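PDB 5MDN: DNA polymerase from Pyrobaculum calidifontis, which probably catalyses template-directed DNA synthesis, adding deoxyribonucleotides from their triphosphates to a growing DNA strand with release of diphosphate. Local coordinates for residues A[108-113]-A[387-392]. Residues are numbered along the deposited sequence; the frame is centred on the assembly and turned at random.
Sequences VYEADI and EVAPNR
Y109 and E110, where strand 105-109 runs out into a loop, carry the tightly packed part of the contact with residues 387-392. The CB of Y109 lies 3.7 Å from V388 CG1, and the ring passes obliquely along the backbone of A389 and P390. The amide of N391 lies almost parallel to that ring, the planes 13° apart, with ND2 3.3 Å from Y109 CD1. The same amide points its ND2 nearly along the C=O axis of V108, in a hydrogen bond of 2.9 Å from N391 ND2 to V108 O. Y109 OH is hydrogen-bonded to K45 NZ. The extended side chain of E110 runs alongside A389, and OE2 accepts a hydrogen bond from the backbone N of A389 at 2.9 Å through its anti lone pair, while OE1 forms a salt bridge with R118. Strand 105-109 is an edge strand of the antiparallel sheet that also holds strand 41-46, so the contact joins the loop between helix 370-384 and strand 404-406, in the polymerase family B region, to that sheet's margin. An alanine in place of E110 would remove both carboxylate oxygens, and would probably loosen the hold on A389 N and deprive R118 of this partner. The partly exposed side is met mainly through the guanidinium tip of R392. D112 and R392 meet tip to tip in a salt bridge whose atomic positions are less certain, I113 CD1 lies near the guanidinium edge, and the R392 chain, bent at chi2 and chi3, brings NH2 back to a hydrogen bond with P390 O.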
loop_
_atom_site.group_PDB
_atom_site.type_symbol
_atom_site.label_atom_id
_atom_site.label_comp_id
_atom_site.label_asym_id
_atom_site.label_seq_id
_atom_site.Cartn_x
_atom_site.Cartn_y
_atom_site.Cartn_z
ATOM N N VAL A 108 -13.298 21.975 18.229
ATOM C CA VAL A 108 -12.480 22.477 17.131
ATOM C C VAL A 108 -12.372 21.396 16.065
ATOM O O VAL A 108 -12.363 20.198 16.367
ATOM C CB VAL A 108 -11.079 22.920 17.608
ATOM C CG1 VAL A 108 -11.188 24.143 18.505
ATOM C CG2 VAL A 108 -10.378 21.783 18.337
ATOM N N TYR A 109 -12.302 21.823 14.803
ATOM C CA TYR A 109 -12.387 20.900 13.682
ATOM C C TYR A 109 -11.401 21.288 12.589
ATOM O O TYR A 109 -11.112 22.469 12.379
ATOM C CB TYR A 109 -13.809 20.856 13.111
ATOM C CG TYR A 109 -14.833 20.338 14.094
ATOM C CD1 TYR A 109 -14.960 18.977 14.341
ATOM C CD2 TYR A 109 -15.663 21.210 14.785
ATOM C CE1 TYR A 109 -15.891 18.501 15.245
ATOM C CE2 TYR A 109 -16.597 20.743 15.690
ATOM C CZ TYR A 109 -16.707 19.387 15.916
ATOM O OH TYR A 109 -17.634 18.915 16.815
ATOM N N GLU A 110 -10.889 20.266 11.897
ATOM C CA GLU A 110 -9.994 20.424 10.747
ATOM C C GLU A 110 -8.716 21.178 11.103
ATOM O O GLU A 110 -8.172 21.920 10.281
ATOM C CB GLU A 110 -10.702 21.107 9.573
ATOM C CG GLU A 110 -11.960 20.400 9.106
ATOM C CD GLU A 110 -12.447 20.910 7.765
ATOM O OE1 GLU A 110 -11.703 21.672 7.111
ATOM O OE2 GLU A 110 -13.572 20.546 7.361
ATOM N N ALA A 111 -8.221 20.998 12.323
ATOM C CA ALA A 111 -6.978 21.629 12.741
ATOM C C ALA A 111 -5.739 20.814 12.392
ATOM O O ALA A 111 -4.626 21.344 12.474
ATOM C CB ALA A 111 -7.006 21.891 14.248
ATOM N N ASP A 112 -5.900 19.546 12.011
ATOM C CA ASP A 112 -4.778 18.646 11.773
ATOM C C ASP A 112 -4.609 18.298 10.296
ATOM O O ASP A 112 -4.109 17.220 9.962
ATOM C CB ASP A 112 -4.937 17.371 12.598
ATOM C CG ASP A 112 -6.190 16.600 12.239
ATOM O OD1 ASP A 112 -7.200 17.241 11.878
ATOM O OD2 ASP A 112 -6.162 15.353 12.313
ATOM N N ILE A 113 -5.018 19.188 9.398
ATOM C CA ILE A 113 -4.887 18.947 7.965
ATOM C C ILE A 113 -3.576 19.579 7.511
ATOM O O ILE A 113 -3.368 20.785 7.681
ATOM C CB ILE A 113 -6.082 19.517 7.180
ATOM C CG1 ILE A 113 -7.299 18.576 7.220
ATOM C CG2 ILE A 113 -5.695 19.794 5.731
ATOM C CD1 ILE A 113 -7.869 18.305 8.595
ATOM N N GLU A 387 -19.131 21.012 3.796
ATOM C CA GLU A 387 -19.265 20.212 5.005
ATOM C C GLU A 387 -17.976 20.263 5.810
ATOM O O GLU A 387 -16.891 20.020 5.270
ATOM C CB GLU A 387 -19.603 18.759 4.663
ATOM C CG GLU A 387 -20.375 18.034 5.752
ATOM C CD GLU A 387 -21.860 17.968 5.461
ATOM O OE1 GLU A 387 -22.231 18.040 4.271
ATOM O OE2 GLU A 387 -22.655 17.853 6.420
ATOM N N VAL A 388 -18.098 20.578 7.096
ATOM C CA VAL A 388 -16.965 20.516 8.011
ATOM C C VAL A 388 -16.714 19.063 8.385
ATOM O O VAL A 388 -17.652 18.294 8.627
ATOM C CB VAL A 388 -17.232 21.389 9.251
ATOM C CG1 VAL A 388 -16.308 21.007 10.399
ATOM C CG2 VAL A 388 -17.061 22.861 8.903
ATOM N N ALA A 389 -15.442 18.680 8.432
ATOM C CA ALA A 389 -15.078 17.296 8.688
ATOM C C ALA A 389 -15.106 16.997 10.187
ATOM O O ALA A 389 -14.669 17.822 10.994
ATOM C CB ALA A 389 -13.692 16.997 8.129
ATOM N N PRO A 390 -15.620 15.831 10.583
ATOM C CA PRO A 390 -15.513 15.414 11.988
ATOM C C PRO A 390 -14.070 15.159 12.403
ATOM O O PRO A 390 -13.142 15.357 11.612
ATOM C CB PRO A 390 -16.355 14.130 12.046
ATOM C CG PRO A 390 -17.211 14.160 10.818
ATOM C CD PRO A 390 -16.424 14.894 9.782
ATOM N N ASN A 391 -13.867 14.709 13.636
ATOM C CA ASN A 391 -12.539 14.509 14.197
ATOM C C ASN A 391 -12.188 13.029 14.279
ATOM O O ASN A 391 -13.042 12.148 14.155
ATOM C CB ASN A 391 -12.431 15.162 15.577
ATOM C CG ASN A 391 -12.387 16.671 15.497
ATOM O OD1 ASN A 391 -11.768 17.238 14.595
ATOM N ND2 ASN A 391 -13.035 17.332 16.446
ATOM N N ARG A 392 -10.900 12.771 14.489
ATOM C CA ARG A 392 -10.333 11.431 14.464
ATOM C C ARG A 392 -9.910 11.010 15.863
ATOM O O ARG A 392 -9.733 11.837 16.761
ATOM C CB ARG A 392 -9.110 11.352 13.539
ATOM C CG ARG A 392 -9.289 11.943 12.158
ATOM C CD ARG A 392 -9.002 13.441 12.108
ATOM N NE ARG A 392 -10.151 14.173 11.580
ATOM C CZ ARG A 392 -10.078 15.350 10.967
ATOM N NH1 ARG A 392 -8.904 15.942 10.797
ATOM N NH2 ARG A 392 -11.181 15.931 10.515
#